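Local coordinates for hypothetical protein (Legionella pneumophila subsp. pneumophila, PDB 4JX2) that is of unknown function but is probably a secreted protein of the DUF5624 family, with an unusual combination of helices and a mixed beta sheet, at residues 125-130 with 201-206; 187-192 with 210-215. All blocks are in the same frame, centred on the assembly; numbering follows the deposited sequence.

Contact 1: 125-130 with 201-206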
ATOM      1  N   TYR A 125       2.202 -27.029  -1.004  1.00 37.78           N
ATOM      2  CA  TYR A 125       0.838 -26.947  -0.496  1.00 37.94           C
ATOM      3  C   TYR A 125       0.325 -28.328  -0.137  1.00 43.47           C
ATOM      4  O   TYR A 125      -0.299 -28.478   0.914  1.00 45.84           O
ATOM      5  CB  TYR A 125      -0.086 -26.276  -1.532  1.00 38.74           C
ATOM      6  CG  TYR A 125      -0.080 -24.757  -1.552  1.00 39.96           C
ATOM      7  CD1 TYR A 125       1.098 -24.036  -1.352  1.00 41.14           C
ATOM      8  CD2 TYR A 125      -1.231 -24.043  -1.863  1.00 41.42           C
ATOM      9  CE1 TYR A 125       1.116 -22.640  -1.404  1.00 40.63           C
ATOM     10  CE2 TYR A 125      -1.221 -22.647  -1.936  1.00 42.40           C
ATOM     11  CZ  TYR A 125      -0.048 -21.949  -1.682  1.00 46.88           C
ATOM     12  OH  TYR A 125      -0.031 -20.579  -1.733  1.00 44.83           O
ATOM     13  N   LEU A 126       0.626 -29.343  -0.975  1.00 39.40           N
ATOM     14  CA  LEU A 126       0.209 -30.735  -0.746  1.00 39.14           C
ATOM     15  C   LEU A 126       0.856 -31.308   0.528  1.00 43.96           C
ATOM     16  O   LEU A 126       0.172 -32.010   1.280  1.00 45.10           O
ATOM     17  CB  LEU A 126       0.505 -31.622  -1.967  1.00 38.43           C
ATOM     18  CG  LEU A 126      -0.393 -31.388  -3.195  1.00 40.27           C
ATOM     19  CD1 LEU A 126       0.196 -32.025  -4.409  1.00 39.55           C
ATOM     20  CD2 LEU A 126      -1.795 -31.909  -2.974  1.00 41.60           C
ATOM     21  N   ALA A 127       2.134 -30.940   0.803  1.00 39.27           N
ATOM     22  CA  ALA A 127       2.871 -31.338   2.007  1.00 39.19           C
ATOM     23  C   ALA A 127       2.192 -30.768   3.261  1.00 45.89           C
ATOM     24  O   ALA A 127       2.080 -31.484   4.276  1.00 46.79           O
ATOM     25  CB  ALA A 127       4.325 -30.886   1.919  1.00 38.72           C
ATOM     26  N   LYS A 128       1.696 -29.494   3.183  1.00 42.74           N
ATOM     27  CA  LYS A 128       0.976 -28.842   4.296  1.00 42.17           C
ATOM     28  C   LYS A 128      -0.406 -29.510   4.512  1.00 49.05           C
ATOM     29  O   LYS A 128      -0.765 -29.793   5.669  1.00 50.10           O
ATOM     30  CB  LYS A 128       0.826 -27.329   4.088  1.00 41.28           C
ATOM     31  CG  LYS A 128       0.182 -26.628   5.297  1.00 45.91           C
ATOM     32  CD  LYS A 128       1.183 -25.990   6.224  1.00 50.16           C
ATOM     33  CE  LYS A 128       1.377 -26.769   7.482  1.00 55.91           C
ATOM     34  NZ  LYS A 128       2.471 -26.187   8.300  1.00 60.24           N
ATOM     35  N   ILE A 129      -1.151 -29.801   3.397  1.00 44.10           N
ATOM     36  CA  ILE A 129      -2.446 -30.480   3.441  1.00 43.47           C
ATOM     37  C   ILE A 129      -2.264 -31.814   4.166  1.00 49.13           C
ATOM     38  O   ILE A 129      -3.084 -32.150   5.024  1.00 50.29           O
ATOM     39  CB  ILE A 129      -3.050 -30.644   2.020  1.00 46.21           C
ATOM     40  CG1 ILE A 129      -3.351 -29.263   1.374  1.00 45.71           C
ATOM     41  CG2 ILE A 129      -4.319 -31.516   2.038  1.00 47.11           C
ATOM     42  CD1 ILE A 129      -3.346 -29.244  -0.131  1.00 47.24           C
ATOM     43  N   LYS A 130      -1.156 -32.546   3.868  1.00 46.05           N
ATOM     44  CA  LYS A 130      -0.841 -33.834   4.505  1.00 46.33           C
ATOM     45  C   LYS A 130      -0.616 -33.633   6.012  1.00 52.73           C
ATOM     46  O   LYS A 130      -1.234 -34.337   6.814  1.00 52.92           O
ATOM     47  CB  LYS A 130       0.380 -34.493   3.844  1.00 46.56           C
ATOM     48  CG  LYS A 130       0.767 -35.825   4.470  1.00 44.04           C
ATOM     49  CD  LYS A 130       1.915 -36.478   3.745  1.00 45.47           C
ATOM     50  CE  LYS A 130       2.251 -37.826   4.329  1.00 57.67           C
ATOM     51  NZ  LYS A 130       3.123 -37.722   5.528  1.00 64.37           N
ATOM     52  N   LEU A 201       9.210 -43.146  -1.543  1.00 46.06           N
ATOM     53  CA  LEU A 201       9.694 -41.959  -0.837  1.00 44.46           C
ATOM     54  C   LEU A 201       8.689 -41.498   0.202  1.00 49.81           C
ATOM     55  O   LEU A 201       7.494 -41.809   0.087  1.00 51.11           O
ATOM     56  CB  LEU A 201       9.925 -40.786  -1.822  1.00 42.89           C
ATOM     57  CG  LEU A 201      11.028 -40.889  -2.884  1.00 45.31           C
ATOM     58  CD1 LEU A 201      10.875 -39.775  -3.892  1.00 44.54           C
ATOM     59  CD2 LEU A 201      12.427 -40.850  -2.260  1.00 40.68           C
ATOM     60  N   SER A 202       9.154 -40.712   1.186  1.00 45.48           N
ATOM     61  CA  SER A 202       8.288 -40.127   2.212  1.00 45.18           C
ATOM     62  C   SER A 202       7.792 -38.784   1.705  1.00 48.45           C
ATOM     63  O   SER A 202       8.462 -38.171   0.878  1.00 49.20           O
ATOM     64  CB  SER A 202       9.042 -39.949   3.526  1.00 48.48           C
ATOM     65  OG  SER A 202       9.716 -41.135   3.910  1.00 61.97           O
ATOM     66  N   PHE A 203       6.656 -38.299   2.188  1.00 42.48           N
ATOM     67  CA  PHE A 203       6.229 -36.993   1.731  1.00 40.33           C
ATOM     68  C   PHE A 203       5.971 -36.081   2.926  1.00 45.13           C
ATOM     69  O   PHE A 203       5.154 -36.404   3.776  1.00 45.23           O
ATOM     70  CB  PHE A 203       5.013 -37.080   0.795  1.00 40.72           C
ATOM     71  CG  PHE A 203       4.555 -35.771   0.188  1.00 40.10           C
ATOM     72  CD1 PHE A 203       5.411 -35.016  -0.612  1.00 41.36           C
ATOM     73  CD2 PHE A 203       3.255 -35.318   0.373  1.00 42.03           C
ATOM     74  CE1 PHE A 203       4.981 -33.817  -1.197  1.00 41.12           C
ATOM     75  CE2 PHE A 203       2.819 -34.128  -0.221  1.00 44.31           C
ATOM     76  CZ  PHE A 203       3.693 -33.370  -0.985  1.00 41.39           C
ATOM     77  N   ASP A 204       6.734 -34.982   3.008  1.00 42.37           N
ATOM     78  CA  ASP A 204       6.644 -33.921   4.014  1.00 43.36           C
ATOM     79  C   ASP A 204       7.477 -32.720   3.541  1.00 50.34           C
ATOM     80  O   ASP A 204       8.194 -32.853   2.547  1.00 49.98           O
ATOM     81  CB  ASP A 204       7.062 -34.393   5.429  1.00 45.70           C
ATOM     82  CG  ASP A 204       8.386 -35.102   5.514  1.00 54.21           C
ATOM     83  OD1 ASP A 204       9.419 -34.455   5.270  1.00 54.06           O
ATOM     84  OD2 ASP A 204       8.392 -36.291   5.870  1.00 65.03           O
HETATM   85  N   MSE A 205       7.380 -31.555   4.236  1.00 48.95           N
HETATM   86  CA  MSE A 205       8.101 -30.324   3.889  1.00 49.69           C
HETATM   87  C   MSE A 205       9.586 -30.600   3.623  1.00 48.23           C
HETATM   88  O   MSE A 205      10.108 -30.217   2.576  1.00 47.39           O
HETATM   89  CB  MSE A 205       7.968 -29.255   5.002  1.00 54.41           C
HETATM   90  CG  MSE A 205       6.555 -28.737   5.247  1.00 65.60           C
HETATM   91 SE   MSE A 205       5.879 -27.611   3.822  0.75 77.22          SE
HETATM   92  CE  MSE A 205       4.673 -26.593   4.902  1.00 73.89           C
ATOM     93  N   ALA A 206      10.243 -31.297   4.569  1.00 42.02           N
ATOM     94  CA  ALA A 206      11.662 -31.641   4.565  1.00 40.83           C
ATOM     95  C   ALA A 206      12.040 -32.576   3.415  1.00 42.76           C
ATOM     96  O   ALA A 206      13.025 -32.306   2.720  1.00 42.82           O
ATOM     97  CB  ALA A 206      12.027 -32.276   5.892  1.00 42.43           C
TER

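Contact 2: 187-192 with 210-215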
ATOM      1  N   SER A 187       9.108 -34.923 -16.424  1.00 36.55           N
ATOM      2  CA  SER A 187       9.707 -36.210 -16.089  1.00 37.07           C
ATOM      3  C   SER A 187      10.121 -36.252 -14.591  1.00 41.03           C
ATOM      4  O   SER A 187       9.807 -37.219 -13.893  1.00 41.85           O
ATOM      5  CB  SER A 187      10.904 -36.470 -17.000  1.00 39.65           C
ATOM      6  OG  SER A 187      11.461 -37.753 -16.771  1.00 45.74           O
HETATM    7  N   MSE A 188      10.788 -35.191 -14.104  1.00 34.68           N
HETATM    8  CA  MSE A 188      11.237 -35.094 -12.724  1.00 32.84           C
HETATM    9  C   MSE A 188      10.046 -35.082 -11.753  1.00 39.08           C
HETATM   10  O   MSE A 188       9.959 -35.964 -10.899  1.00 40.15           O
HETATM   11  CB  MSE A 188      12.098 -33.842 -12.561  1.00 32.94           C
HETATM   12  CG  MSE A 188      12.577 -33.625 -11.158  1.00 38.10           C
HETATM   13 SE   MSE A 188      13.825 -32.151 -11.111  0.75 43.30          SE
HETATM   14  CE  MSE A 188      14.704 -32.554  -9.440  1.00 39.67           C
ATOM     15  N   ALA A 189       9.137 -34.098 -11.897  1.00 35.53           N
ATOM     16  CA  ALA A 189       7.948 -33.923 -11.052  1.00 35.45           C
ATOM     17  C   ALA A 189       7.004 -35.113 -11.119  1.00 40.30           C
ATOM     18  O   ALA A 189       6.482 -35.524 -10.083  1.00 40.89           O
ATOM     19  CB  ALA A 189       7.207 -32.661 -11.458  1.00 35.69           C
ATOM     20  N   GLY A 190       6.790 -35.650 -12.326  1.00 36.50           N
ATOM     21  CA  GLY A 190       5.943 -36.816 -12.560  1.00 36.08           C
ATOM     22  C   GLY A 190       6.434 -38.045 -11.831  1.00 39.34           C
ATOM     23  O   GLY A 190       5.704 -38.625 -11.026  1.00 40.27           O
ATOM     24  N   ASN A 191       7.697 -38.415 -12.051  1.00 35.67           N
ATOM     25  CA  ASN A 191       8.271 -39.589 -11.389  1.00 36.76           C
ATOM     26  C   ASN A 191       8.468 -39.375  -9.883  1.00 41.61           C
ATOM     27  O   ASN A 191       8.426 -40.350  -9.131  1.00 41.37           O
ATOM     28  CB  ASN A 191       9.552 -40.023 -12.051  1.00 34.78           C
ATOM     29  CG  ASN A 191       9.308 -40.654 -13.398  1.00 51.29           C
ATOM     30  OD1 ASN A 191       8.486 -41.572 -13.546  1.00 45.38           O
ATOM     31  ND2 ASN A 191      10.034 -40.191 -14.398  1.00 42.22           N
ATOM     32  N   TYR A 192       8.607 -38.111  -9.433  1.00 37.91           N
ATOM     33  CA  TYR A 192       8.718 -37.825  -8.008  1.00 36.65           C
ATOM     34  C   TYR A 192       7.360 -38.135  -7.354  1.00 40.98           C
ATOM     35  O   TYR A 192       7.313 -38.872  -6.363  1.00 41.84           O
ATOM     36  CB  TYR A 192       9.175 -36.370  -7.738  1.00 36.42           C
ATOM     37  CG  TYR A 192       9.000 -35.966  -6.290  1.00 37.85           C
ATOM     38  CD1 TYR A 192       9.779 -36.543  -5.286  1.00 40.27           C
ATOM     39  CD2 TYR A 192       8.002 -35.069  -5.910  1.00 37.54           C
ATOM     40  CE1 TYR A 192       9.582 -36.226  -3.944  1.00 39.89           C
ATOM     41  CE2 TYR A 192       7.796 -34.743  -4.569  1.00 38.20           C
ATOM     42  CZ  TYR A 192       8.599 -35.317  -3.590  1.00 41.33           C
ATOM     43  OH  TYR A 192       8.404 -35.035  -2.262  1.00 34.69           O
ATOM     44  N   ASN A 210      14.516 -31.960   0.003  1.00 38.49           N
ATOM     45  CA  ASN A 210      15.678 -32.798  -0.262  1.00 39.16           C
ATOM     46  C   ASN A 210      15.505 -33.707  -1.496  1.00 43.77           C
ATOM     47  O   ASN A 210      16.439 -33.802  -2.292  1.00 42.81           O
ATOM     48  CB  ASN A 210      15.984 -33.621   0.985  1.00 41.58           C
ATOM     49  CG  ASN A 210      17.210 -34.487   0.911  1.00 66.29           C
ATOM     50  OD1 ASN A 210      18.338 -34.035   1.099  1.00 62.49           O
ATOM     51  ND2 ASN A 210      17.004 -35.767   0.695  1.00 61.21           N
ATOM     52  N   ASP A 211      14.329 -34.366  -1.652  1.00 42.03           N
ATOM     53  CA  ASP A 211      14.097 -35.358  -2.716  1.00 42.14           C
ATOM     54  C   ASP A 211      13.747 -34.771  -4.071  1.00 44.99           C
ATOM     55  O   ASP A 211      13.958 -35.441  -5.091  1.00 44.59           O
ATOM     56  CB  ASP A 211      12.986 -36.351  -2.324  1.00 44.00           C
ATOM     57  CG  ASP A 211      13.232 -37.130  -1.050  1.00 54.59           C
ATOM     58  OD1 ASP A 211      14.411 -37.296  -0.672  1.00 55.98           O
ATOM     59  OD2 ASP A 211      12.251 -37.622  -0.462  1.00 60.85           O
ATOM     60  N   PHE A 212      13.197 -33.553  -4.095  1.00 41.08           N
ATOM     61  CA  PHE A 212      12.716 -32.966  -5.346  1.00 39.30           C
ATOM     62  C   PHE A 212      13.252 -31.535  -5.638  1.00 42.02           C
ATOM     63  O   PHE A 212      13.934 -31.343  -6.648  1.00 41.66           O
ATOM     64  CB  PHE A 212      11.175 -32.979  -5.341  1.00 39.76           C
ATOM     65  CG  PHE A 212      10.531 -32.251  -6.491  1.00 39.92           C
ATOM     66  CD1 PHE A 212      10.641 -32.735  -7.792  1.00 41.41           C
ATOM     67  CD2 PHE A 212       9.803 -31.089  -6.277  1.00 41.15           C
ATOM     68  CE1 PHE A 212      10.033 -32.066  -8.854  1.00 41.11           C
ATOM     69  CE2 PHE A 212       9.210 -30.412  -7.351  1.00 42.65           C
ATOM     70  CZ  PHE A 212       9.288 -30.939  -8.621  1.00 39.93           C
ATOM     71  N   LEU A 213      12.938 -30.547  -4.788  1.00 37.15           N
ATOM     72  CA  LEU A 213      13.337 -29.163  -5.032  1.00 35.72           C
ATOM     73  C   LEU A 213      14.852 -29.001  -5.225  1.00 41.22           C
ATOM     74  O   LEU A 213      15.265 -28.277  -6.123  1.00 40.74           O
ATOM     75  CB  LEU A 213      12.827 -28.233  -3.913  1.00 34.62           C
ATOM     76  CG  LEU A 213      11.309 -28.146  -3.748  1.00 37.65           C
ATOM     77  CD1 LEU A 213      10.940 -27.319  -2.542  1.00 37.66           C
ATOM     78  CD2 LEU A 213      10.628 -27.635  -5.010  1.00 34.42           C
ATOM     79  N   ASN A 214      15.665 -29.712  -4.435  1.00 40.46           N
ATOM     80  CA  ASN A 214      17.138 -29.640  -4.490  1.00 40.67           C
ATOM     81  C   ASN A 214      17.757 -30.558  -5.541  1.00 42.01           C
ATOM     82  O   ASN A 214      18.955 -30.447  -5.827  1.00 40.49           O
ATOM     83  CB  ASN A 214      17.733 -29.978  -3.119  1.00 37.76           C
ATOM     84  CG  ASN A 214      17.479 -28.921  -2.084  1.00 52.05           C
ATOM     85  OD1 ASN A 214      17.583 -29.179  -0.882  1.00 50.69           O
ATOM     86  ND2 ASN A 214      17.152 -27.705  -2.525  1.00 37.84           N
ATOM     87  N   GLY A 215      16.943 -31.447  -6.088  1.00 37.44           N
ATOM     88  CA  GLY A 215      17.395 -32.421  -7.063  1.00 37.72           C
ATOM     89  C   GLY A 215      17.623 -33.761  -6.396  1.00 43.75           C
ATOM     90  O   GLY A 215      17.576 -33.884  -5.156  1.00 42.92           O
TER
HETATM   91  O   HOH W   1       9.846 -36.678  -0.622  1.00 42.27           O

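Contact 1: 125-130 with 201-206
A helix meets the loop-to-helix junction of its neighbour here: residues 125-130, in the second half of helix 119-131, receive the chain just before and at the start of helix 205-213, where D204 is the N-cap residue. The dense side of the contact is built on F203. With CG anti to its backbone N (chi1 -176°), the ring reaches across to the backbone of the helix, and its CZ lies 3.4 Å from A127 N. L126 CB touches the same ring carbon at 3.8 Å. A127 suits this place because a lone methyl lets the two backbones come close, with the CA atoms of A127 and D204 5.0 Å apart. That methyl also meets the selenium of selenomethionine M205, whose flexible chain, bent at chi2, carries its CE to within 3.8 Å of K128 CD. K128 is itself buried, its amine satisfied by salt bridges to E131 and to E338 of the second subunit. Beyond the two segments, W137 and M141 of helix 136-155 and V196 of helix 175-197 pack on F203, so the phenyl group sits in a buried junction of helices.

The outer side, partly exposed, belongs to D204 and K130. D204 uses OD1 to cap the N of S207. The long apolar chain of K130 runs extended past the ring of F203, CD lying 3.8 Å from CD2. After a final turn at chi4 (-82°), K130 NZ donates a hydrogen bond of 3.0 Å to the backbone oxygen F203 O, almost along the C=O axis (168°).

Contact 2: 187-192 with 210-215
Aromatic and CH-pi contacts dominate the meeting of helix 175-197 with the C-terminal part of helix 205-213. F212 and Y192 both leave their backbones toward the other segment, and CG anti to the backbone N, beside the carbonyl carbon, lays the two rings next to each other. The ring planes lie nearly parallel, 16° apart, but are slid so far that they barely overlap, with centroids separated by 5.0 Å. One face of the Y192 ring is covered by the CB methylene of F212, which stands 3.6 Å above the ring centre, a CH-pi contact.

Apolar packing completes the seat of the phenylalanine. A189 is small enough to let F212 CE1 approach its CA to 3.6 Å. Selenomethionine M188, extended from CG onward, passes obliquely beside the ring in a Met-aromatic contact, SE being 5.3 Å from the F212 centroid, and its terminal CE reaches G215 CA. Y223 of helix 223-247 stacks on F212, and L123 of helix 119-131 also packs against it.

Polar interactions across the contact pass through water. Y192 OH donates to a water 2.7 Å away, lying in the plane of the ring at its edge, and this water donates to D211 OD2 at 2.6 Å. The phenol thus suits a position where its ring is buried and its hydroxyl can reach the D211 carboxylate through one bridging water.

G215 takes a positive phi (100°), which glycine tolerates readily, and G215 N donates a backbone hydrogen bond to F212 O. The arrangement is helix-helix packing, with a pi-type turn at 210-213, joined by an offset aromatic pair, a CH-pi and a Met-aromatic contact.

How the contacts relate
Both contacts use helix 205-213, contact 1 at its beginning and contact 2 at its C-terminal part, so together they place the short helix against helices 119-131 and 175-197. Their centres are 13 Å apart, and they touch directly: F203 CD1 packs 3.4 Å from Y192 OH, while L201 lies against both Y192 and D211. Each is largely buried, yet the chemistry differs. At 125-130 with 201-206, the hydrophobic part borders a partly exposed lysine bonded directly to a backbone carbonyl. At 187-192 with 210-215, aromatic packing carries the join, and water links the polar groups. Both approach the second subunit, through a salt bridge in contact 1 and a hydrogen bond between N214 and N342 of the second subunit in contact 2.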